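Long-range contacts in toxin FitB (Neisseria gonorrhoeae, PDB 2H1C), which acts as the toxin of a type II toxin-antitoxin pair, a PIN-domain protein expected to be a magnesium-dependent ribonuclease and held in complex with its antitoxin FitA: residues 1-7 and 116-122; 98-104 and 125-129. Numbering follows the deposited sequence.

Both contacts border the predicted Mg(2+) site of this PIN domain. Contact 1 joins two neighbouring parallel strands and supplies D5. Contact 2 packs helix 124-128 against the loop 98-101 and the first turn of helix 102-114, and supplies D104. The side chains of D5 and D104 come within about 5 Å. L4 of contact 1 belongs to a magnesium site seen in the crystal, with S36 and T39. The contact centres are about 13 Å apart, and F126 of contact 2 packs on contact 1: its CD1 is 3.8 Å from CG2 of T120, its CE2 3.9 Å from CG1 of V118, its CE1 4.0 Å from OD2 of D5. The segments alternate along the chain.

Contact 1 of 2, residues 1-7 and 116-122; sequences MILLDTN and LTVATRD. With SO4 (sulfate ion), chain D.
Two neighbouring strands of the parallel PIN-domain sheet, 2-4 and 117-119, pair here. Their axes approach to 4.6 Å and run in the same direction at 32°. I2 pairs with T117, L3 with V118 and L4 with A119, at CA-CA distances of 4.8 to 5.0 Å. Both strands are extended.

L116 (chi1 m, chi2 t) leads in; its CD1 packs 4.0 Å from CB of L3. T117 N donates to M1 O (2.9 Å), and T117 O accepts from L3 N (2.9 Å). I2 CA also lies 3.3 Å from T117 O, a CA-H...O contact. V118 (chi1 t) lies on the same sheet face as L3, which is covered by I107 and A111 of helix 102-114. V118 CA is 3.4 Å from L3 O. A119 N donates to L3 O (3.0 Å), and A119 O accepts from D5 N (3.0 Å). A119 CB lies on the other face, 4.0 Å from CG2 of I2 and 3.9 Å from CD2 of L4; W24 covers it.

Beyond the strands lies the predicted Mg(2+) ligand D5 (chi1 t), at the N-cap position of helix 6-9. T120 (chi1 t) donates from OG1 to D5 OD2 (2.8 Å). The same OG1 accepts from D122 N (3.2 Å), forming an ST turn. R121 N donates to OD1 of N7 (chi1 p) at 2.8 Å. The extended R121 side chain leads away to a sulfate ion, probably from the crystallisation liquor: NH1 donates to its O4 at 2.8 Å and NH2 to its O2 at 2.9 Å.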
ATOM      1  N   MET A   1      -5.288 -21.248  -4.770  1.00 18.19           N
ATOM      2  CA  MET A   1      -5.822 -19.928  -5.235  1.00 17.93           C
ATOM      3  C   MET A   1      -4.568 -19.114  -5.556  1.00 14.13           C
ATOM      4  O   MET A   1      -3.525 -19.314  -4.926  1.00 14.62           O
ATOM      5  CB  MET A   1      -6.617 -19.229  -4.121  1.00 23.56           C
ATOM      6  CG  MET A   1      -7.824 -19.981  -3.552  1.00 31.48           C
ATOM      7  SD  MET A   1      -9.350 -19.806  -4.506  1.00 29.47           S
ATOM      8  CE  MET A   1      -9.337 -21.367  -5.342  1.00 34.00           C
ATOM      9  N   ILE A   2      -4.673 -18.206  -6.523  1.00 12.06           N
ATOM     10  CA  ILE A   2      -3.541 -17.401  -6.974  1.00  9.14           C
ATOM     11  C   ILE A   2      -3.727 -15.888  -6.841  1.00 12.15           C
ATOM     12  O   ILE A   2      -4.824 -15.374  -7.049  1.00 11.39           O
ATOM     13  CB  ILE A   2      -3.237 -17.704  -8.473  1.00 14.67           C
ATOM     14  CG1 ILE A   2      -2.599 -19.091  -8.615  1.00 14.22           C
ATOM     15  CG2 ILE A   2      -2.302 -16.639  -9.066  1.00 11.93           C
ATOM     16  CD1 ILE A   2      -1.225 -19.198  -7.991  1.00 19.99           C
ATOM     17  N   LEU A   3      -2.642 -15.201  -6.482  1.00 10.86           N
ATOM     18  CA  LEU A   3      -2.608 -13.740  -6.398  1.00 10.01           C
ATOM     19  C   LEU A   3      -1.588 -13.356  -7.469  1.00  8.87           C
ATOM     20  O   LEU A   3      -0.398 -13.656  -7.333  1.00 11.81           O
ATOM     21  CB  LEU A   3      -2.109 -13.249  -5.028  1.00 11.88           C
ATOM     22  CG  LEU A   3      -2.186 -11.710  -4.863  1.00 11.17           C
ATOM     23  CD1 LEU A   3      -3.654 -11.263  -4.888  1.00 12.49           C
ATOM     24  CD2 LEU A   3      -1.524 -11.285  -3.549  1.00 13.90           C
ATOM     25  N   LEU A   4      -2.033 -12.726  -8.551  1.00 10.69           N
ATOM     26  CA  LEU A   4      -1.107 -12.359  -9.630  1.00 10.99           C
ATOM     27  C   LEU A   4      -0.360 -11.068  -9.327  1.00 14.99           C
ATOM     28  O   LEU A   4      -0.993 -10.055  -9.059  1.00 15.93           O
ATOM     29  CB  LEU A   4      -1.863 -12.148 -10.939  1.00 16.13           C
ATOM     30  CG  LEU A   4      -2.632 -13.278 -11.612  1.00 14.78           C
ATOM     31  CD1 LEU A   4      -3.268 -12.719 -12.886  1.00 14.13           C
ATOM     32  CD2 LEU A   4      -1.695 -14.443 -11.924  1.00 11.89           C
ATOM     33  N   ASP A   5       0.970 -11.109  -9.398  1.00 10.86           N
ATOM     34  CA  ASP A   5       1.834  -9.944  -9.144  1.00 14.01           C
ATOM     35  C   ASP A   5       1.824  -9.131 -10.443  1.00 13.59           C
ATOM     36  O   ASP A   5       1.514  -9.657 -11.512  1.00 12.62           O
ATOM     37  CB  ASP A   5       3.259 -10.444  -8.809  1.00 17.58           C
ATOM     38  CG  ASP A   5       4.158  -9.378  -8.156  1.00 27.71           C
ATOM     39  OD1 ASP A   5       3.648  -8.390  -7.586  1.00 24.60           O
ATOM     40  OD2 ASP A   5       5.405  -9.554  -8.194  1.00 31.39           O
ATOM     41  N   THR A   6       2.189  -7.858 -10.364  1.00 10.51           N
ATOM     42  CA  THR A   6       2.179  -6.995 -11.539  1.00 12.40           C
ATOM     43  C   THR A   6       2.960  -7.498 -12.753  1.00 13.17           C
ATOM     44  O   THR A   6       2.504  -7.360 -13.887  1.00 15.99           O
ATOM     45  CB  THR A   6       2.715  -5.602 -11.177  1.00 16.65           C
ATOM     46  OG1 THR A   6       1.951  -5.087 -10.084  1.00 19.45           O
ATOM     47  CG2 THR A   6       2.613  -4.659 -12.355  1.00 16.63           C
ATOM     48  N   ASN A   7       4.134  -8.079 -12.523  1.00 13.20           N
ATOM     49  CA  ASN A   7       4.955  -8.520 -13.643  1.00 14.77           C
ATOM     50  C   ASN A   7       4.364  -9.685 -14.429  1.00 16.42           C
ATOM     51  O   ASN A   7       4.739  -9.902 -15.581  1.00 16.28           O
ATOM     52  CB  ASN A   7       6.369  -8.859 -13.159  1.00 16.04           C
ATOM     53  CG  ASN A   7       6.384  -9.984 -12.137  1.00 20.19           C
ATOM     54  OD1 ASN A   7       6.022 -11.122 -12.438  1.00 22.18           O
ATOM     55  ND2 ASN A   7       6.802  -9.666 -10.919  1.00 28.22           N
ATOM     56  N   LEU A 116      -3.217 -17.422  -0.367  1.00 12.40           N
ATOM     57  CA  LEU A 116      -2.981 -17.504  -1.801  1.00 10.79           C
ATOM     58  C   LEU A 116      -1.523 -17.723  -2.147  1.00 11.53           C
ATOM     59  O   LEU A 116      -0.639 -17.376  -1.371  1.00 11.40           O
ATOM     60  CB  LEU A 116      -3.406 -16.197  -2.464  1.00 11.64           C
ATOM     61  CG  LEU A 116      -4.805 -15.741  -2.043  1.00 11.45           C
ATOM     62  CD1 LEU A 116      -5.080 -14.349  -2.635  1.00 12.28           C
ATOM     63  CD2 LEU A 116      -5.829 -16.731  -2.550  1.00 14.16           C
ATOM     64  N   THR A 117      -1.292 -18.281  -3.332  1.00 13.38           N
ATOM     65  CA  THR A 117       0.060 -18.472  -3.846  1.00 12.43           C
ATOM     66  C   THR A 117       0.314 -17.275  -4.756  1.00 12.37           C
ATOM     67  O   THR A 117      -0.518 -16.953  -5.602  1.00 12.54           O
ATOM     68  CB  THR A 117       0.181 -19.720  -4.721  1.00 14.26           C
ATOM     69  OG1 THR A 117      -0.068 -20.884  -3.935  1.00 15.32           O
ATOM     70  CG2 THR A 117       1.577 -19.805  -5.321  1.00 16.54           C
ATOM     71  N   VAL A 118       1.455 -16.616  -4.580  1.00  9.04           N
ATOM     72  CA  VAL A 118       1.799 -15.466  -5.403  1.00 10.03           C
ATOM     73  C   VAL A 118       2.448 -15.908  -6.711  1.00  9.75           C
ATOM     74  O   VAL A 118       3.376 -16.724  -6.700  1.00 13.65           O
ATOM     75  CB  VAL A 118       2.803 -14.529  -4.679  1.00  9.88           C
ATOM     76  CG1 VAL A 118       3.211 -13.379  -5.620  1.00 10.35           C
ATOM     77  CG2 VAL A 118       2.169 -13.957  -3.407  1.00 12.68           C
ATOM     78  N   ALA A 119       1.942 -15.409  -7.836  1.00 11.19           N
ATOM     79  CA  ALA A 119       2.526 -15.725  -9.139  1.00  8.82           C
ATOM     80  C   ALA A 119       3.387 -14.499  -9.462  1.00 11.83           C
ATOM     81  O   ALA A 119       2.865 -13.377  -9.557  1.00 13.98           O
ATOM     82  CB  ALA A 119       1.427 -15.892 -10.192  1.00  9.17           C
ATOM     83  N   THR A 120       4.691 -14.708  -9.638  1.00 11.57           N
ATOM     84  CA  THR A 120       5.607 -13.594  -9.908  1.00 12.08           C
ATOM     85  C   THR A 120       6.918 -14.060 -10.524  1.00 14.29           C
ATOM     86  O   THR A 120       7.320 -15.199 -10.332  1.00 14.31           O
ATOM     87  CB  THR A 120       5.968 -12.861  -8.612  1.00 15.63           C
ATOM     88  OG1 THR A 120       6.891 -11.804  -8.898  1.00 18.03           O
ATOM     89  CG2 THR A 120       6.603 -13.827  -7.622  1.00 17.46           C
ATOM     90  N   ARG A 121       7.572 -13.168 -11.260  1.00 15.18           N
ATOM     91  CA  ARG A 121       8.852 -13.499 -11.882  1.00 20.98           C
ATOM     92  C   ARG A 121       9.977 -13.401 -10.847  1.00 21.65           C
ATOM     93  O   ARG A 121      10.969 -14.130 -10.918  1.00 23.70           O
ATOM     94  CB  ARG A 121       9.139 -12.537 -13.030  1.00 21.48           C
ATOM     95  CG  ARG A 121      10.335 -12.958 -13.885  1.00 26.97           C
ATOM     96  CD  ARG A 121      10.525 -12.030 -15.070  1.00 27.52           C
ATOM     97  NE  ARG A 121      11.421 -12.616 -16.066  1.00 32.56           N
ATOM     98  CZ  ARG A 121      11.718 -12.044 -17.229  1.00 32.73           C
ATOM     99  NH1 ARG A 121      11.190 -10.869 -17.544  1.00 33.43           N
ATOM    100  NH2 ARG A 121      12.533 -12.650 -18.081  1.00 34.71           N
ATOM    101  N   ASP A 122       9.804 -12.486  -9.894  1.00 23.89           N
ATOM    102  CA  ASP A 122      10.777 -12.241  -8.825  1.00 26.88           C
ATOM    103  C   ASP A 122      10.324 -12.893  -7.523  1.00 25.95           C
ATOM    104  O   ASP A 122       9.647 -12.260  -6.710  1.00 24.73           O
ATOM    105  CB  ASP A 122      10.933 -10.735  -8.602  1.00 32.67           C
ATOM    106  CG  ASP A 122      11.530 -10.025  -9.798  1.00 40.04           C
ATOM    107  OD1 ASP A 122      11.487  -8.778  -9.820  1.00 44.64           O
ATOM    108  OD2 ASP A 122      12.052 -10.705 -10.713  1.00 42.67           O
TER
HETATM  109  S   SO4 D 201      12.904 -10.246 -20.885  1.00 54.59           S
HETATM  110  O1  SO4 D 201      13.007  -8.863 -21.090  1.00 55.55           O
HETATM  111  O2  SO4 D 201      13.864 -10.754 -19.882  1.00 55.09           O
HETATM  112  O3  SO4 D 201      13.192 -11.024 -22.026  1.00 58.00           O
HETATM  113  O4  SO4 D 201      11.671 -10.556 -20.263  1.00 57.04           O

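Contact 2 of 2, residues 98-104 and 125-129; sequences KEIAAAD and SFFAA
In this part of the PIN domain, the N-terminal turn of helix 102-114 meets the short helix that follows strand 117-119. That helix, 124-128, with A129 after it, packs against the loop 98-101 and the turn that carries D104. Of the CA atoms, those of I100 and S125 come nearest, at 4.8 Å. CA of K98 and CA of A128 are 6.0 Å apart. Residues 98-101 are extended, A101 is the N-cap residue, and helical angles begin at A102.

Apolar contacts hold the loop to the helix. I100 (chi1 m, chi2 t) reaches CB of A128 (3.8 Å) and CB of A129 (3.9 Å) with its CD1. CB of K98 lies 3.6 Å from CB of A128.

Two carbons make van der Waals contact with backbone oxygens. CG1 of I100 is 3.6 Å from O of S125. The CA-to-CB bond of F126 (chi1 m, chi2 94°) points away from 98-104, yet the ring curls back so that CE2 is 3.7 Å from O of D104.

A water joins three polar groups. It accepts from A101 N (2.7 Å), donates to D104 OD1 (2.7 Å) and hydrogen-bonds to S125 OG (2.6 Å). D104 (chi1 m) and S125 (chi1 m) both point across the interface. D104 is a predicted Mg(2+) ligand, so this water lies beside the predicted site.

Around the contact, I89 and A93 of helix 80-94 pack on I100. F126 reaches I107 and A108 of helix 102-114, and also V133 of strand 133-134.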
ATOM      1  N   LYS A  98      17.116 -11.154   5.680  1.00 30.45           N
ATOM      2  CA  LYS A  98      16.416 -11.354   4.413  1.00 33.71           C
ATOM      3  C   LYS A  98      15.950  -9.996   3.904  1.00 34.38           C
ATOM      4  O   LYS A  98      15.733  -9.071   4.685  1.00 34.37           O
ATOM      5  CB  LYS A  98      15.209 -12.279   4.605  1.00 38.09           C
ATOM      6  CG  LYS A  98      15.529 -13.607   5.281  1.00 41.53           C
ATOM      7  CD  LYS A  98      14.280 -14.473   5.452  1.00 47.44           C
ATOM      8  CE  LYS A  98      14.531 -15.646   6.406  1.00 49.20           C
ATOM      9  NZ  LYS A  98      15.690 -16.498   6.003  1.00 50.75           N
ATOM     10  N   GLU A  99      15.778  -9.881   2.593  1.00 35.67           N
ATOM     11  CA  GLU A  99      15.361  -8.621   1.996  1.00 35.92           C
ATOM     12  C   GLU A  99      13.962  -8.642   1.383  1.00 34.65           C
ATOM     13  O   GLU A  99      13.652  -9.487   0.538  1.00 34.86           O
ATOM     14  CB  GLU A  99      16.387  -8.203   0.939  1.00 42.84           C
ATOM     15  CG  GLU A  99      16.707  -9.303  -0.062  1.00 49.90           C
ATOM     16  CD  GLU A  99      18.062  -9.111  -0.722  1.00 55.98           C
ATOM     17  OE1 GLU A  99      19.082  -9.126   0.005  1.00 57.56           O
ATOM     18  OE2 GLU A  99      18.108  -8.945  -1.962  1.00 58.60           O
ATOM     19  N   ILE A 100      13.123  -7.711   1.834  1.00 29.85           N
ATOM     20  CA  ILE A 100      11.757  -7.563   1.336  1.00 27.59           C
ATOM     21  C   ILE A 100      11.426  -6.068   1.279  1.00 27.26           C
ATOM     22  O   ILE A 100      11.405  -5.388   2.306  1.00 30.57           O
ATOM     23  CB  ILE A 100      10.713  -8.246   2.261  1.00 24.54           C
ATOM     24  CG1 ILE A 100      11.052  -9.722   2.442  1.00 25.49           C
ATOM     25  CG2 ILE A 100       9.314  -8.102   1.665  1.00 23.22           C
ATOM     26  CD1 ILE A 100      10.100 -10.472   3.343  1.00 25.55           C
ATOM     27  N   ALA A 101      11.169  -5.567   0.077  1.00 27.45           N
ATOM     28  CA  ALA A 101      10.825  -4.164  -0.120  1.00 27.43           C
ATOM     29  C   ALA A 101       9.366  -3.952   0.273  1.00 26.29           C
ATOM     30  O   ALA A 101       8.585  -4.909   0.310  1.00 24.98           O
ATOM     31  CB  ALA A 101      11.038  -3.776  -1.581  1.00 30.78           C
ATOM     32  N   ALA A 102       8.993  -2.709   0.567  1.00 22.31           N
ATOM     33  CA  ALA A 102       7.615  -2.405   0.970  1.00 24.25           C
ATOM     34  C   ALA A 102       6.569  -2.931  -0.020  1.00 23.27           C
ATOM     35  O   ALA A 102       5.626  -3.624   0.373  1.00 22.57           O
ATOM     36  CB  ALA A 102       7.445  -0.889   1.156  1.00 21.81           C
ATOM     37  N   ALA A 103       6.740  -2.584  -1.294  1.00 22.03           N
ATOM     38  CA  ALA A 103       5.826  -2.993  -2.361  1.00 23.87           C
ATOM     39  C   ALA A 103       5.590  -4.500  -2.384  1.00 21.60           C
ATOM     40  O   ALA A 103       4.443  -4.955  -2.449  1.00 20.35           O
ATOM     41  CB  ALA A 103       6.365  -2.542  -3.718  1.00 23.20           C
ATOM     42  N   ASP A 104       6.670  -5.271  -2.337  1.00 18.46           N
ATOM     43  CA  ASP A 104       6.552  -6.726  -2.355  1.00 17.31           C
ATOM     44  C   ASP A 104       5.926  -7.180  -1.047  1.00 15.26           C
ATOM     45  O   ASP A 104       5.151  -8.129  -1.015  1.00 12.98           O
ATOM     46  CB  ASP A 104       7.932  -7.370  -2.544  1.00 22.36           C
ATOM     47  CG  ASP A 104       8.475  -7.179  -3.954  1.00 28.27           C
ATOM     48  OD1 ASP A 104       9.699  -7.326  -4.155  1.00 34.91           O
ATOM     49  OD2 ASP A 104       7.676  -6.894  -4.870  1.00 26.74           O
ATOM     50  N   SER A 125      11.816 -11.945  -2.682  1.00 28.03           N
ATOM     51  CA  SER A 125      11.166 -11.377  -1.507  1.00 27.29           C
ATOM     52  C   SER A 125      10.069 -12.257  -0.922  1.00 27.64           C
ATOM     53  O   SER A 125       9.888 -12.306   0.295  1.00 27.17           O
ATOM     54  CB  SER A 125      10.574 -10.006  -1.843  1.00 30.09           C
ATOM     55  OG  SER A 125      11.533  -9.189  -2.482  1.00 35.75           O
ATOM     56  N   PHE A 126       9.340 -12.963  -1.779  1.00 25.82           N
ATOM     57  CA  PHE A 126       8.250 -13.787  -1.292  1.00 25.22           C
ATOM     58  C   PHE A 126       8.715 -15.029  -0.558  1.00 27.91           C
ATOM     59  O   PHE A 126       8.042 -15.513   0.351  1.00 28.19           O
ATOM     60  CB  PHE A 126       7.309 -14.121  -2.446  1.00 25.62           C
ATOM     61  CG  PHE A 126       6.738 -12.902  -3.111  1.00 20.03           C
ATOM     62  CD1 PHE A 126       7.350 -12.354  -4.234  1.00 17.94           C
ATOM     63  CD2 PHE A 126       5.616 -12.266  -2.578  1.00 20.22           C
ATOM     64  CE1 PHE A 126       6.862 -11.182  -4.820  1.00 21.66           C
ATOM     65  CE2 PHE A 126       5.116 -11.092  -3.152  1.00 19.33           C
ATOM     66  CZ  PHE A 126       5.742 -10.549  -4.277  1.00 20.25           C
ATOM     67  N   PHE A 127       9.879 -15.543  -0.934  1.00 30.69           N
ATOM     68  CA  PHE A 127      10.408 -16.708  -0.246  1.00 32.53           C
ATOM     69  C   PHE A 127      10.736 -16.285   1.183  1.00 32.46           C
ATOM     70  O   PHE A 127      10.453 -17.008   2.138  1.00 33.70           O
ATOM     71  CB  PHE A 127      11.660 -17.219  -0.953  1.00 34.10           C
ATOM     72  CG  PHE A 127      11.370 -18.163  -2.082  1.00 37.55           C
ATOM     73  CD1 PHE A 127      10.542 -19.262  -1.880  1.00 40.02           C
ATOM     74  CD2 PHE A 127      11.954 -17.983  -3.331  1.00 38.70           C
ATOM     75  CE1 PHE A 127      10.302 -20.171  -2.902  1.00 40.18           C
ATOM     76  CE2 PHE A 127      11.720 -18.890  -4.363  1.00 39.49           C
ATOM     77  CZ  PHE A 127      10.893 -19.984  -4.145  1.00 39.37           C
ATOM     78  N   ALA A 128      11.309 -15.092   1.322  1.00 31.65           N
ATOM     79  CA  ALA A 128      11.669 -14.559   2.631  1.00 31.28           C
ATOM     80  C   ALA A 128      10.432 -14.235   3.470  1.00 30.73           C
ATOM     81  O   ALA A 128      10.491 -14.207   4.702  1.00 29.81           O
ATOM     82  CB  ALA A 128      12.537 -13.318   2.463  1.00 31.09           C
ATOM     83  N   ALA A 129       9.309 -13.995   2.801  1.00 29.55           N
ATOM     84  CA  ALA A 129       8.058 -13.690   3.490  1.00 30.48           C
ATOM     85  C   ALA A 129       7.376 -14.991   3.915  1.00 31.12           C
ATOM     86  O   ALA A 129       6.336 -14.972   4.573  1.00 31.25           O
ATOM     87  CB  ALA A 129       7.134 -12.889   2.571  1.00 28.43           C
TER
HETATM   88  O   HOH W   1      11.620  -6.640  -2.338  1.00 33.57           O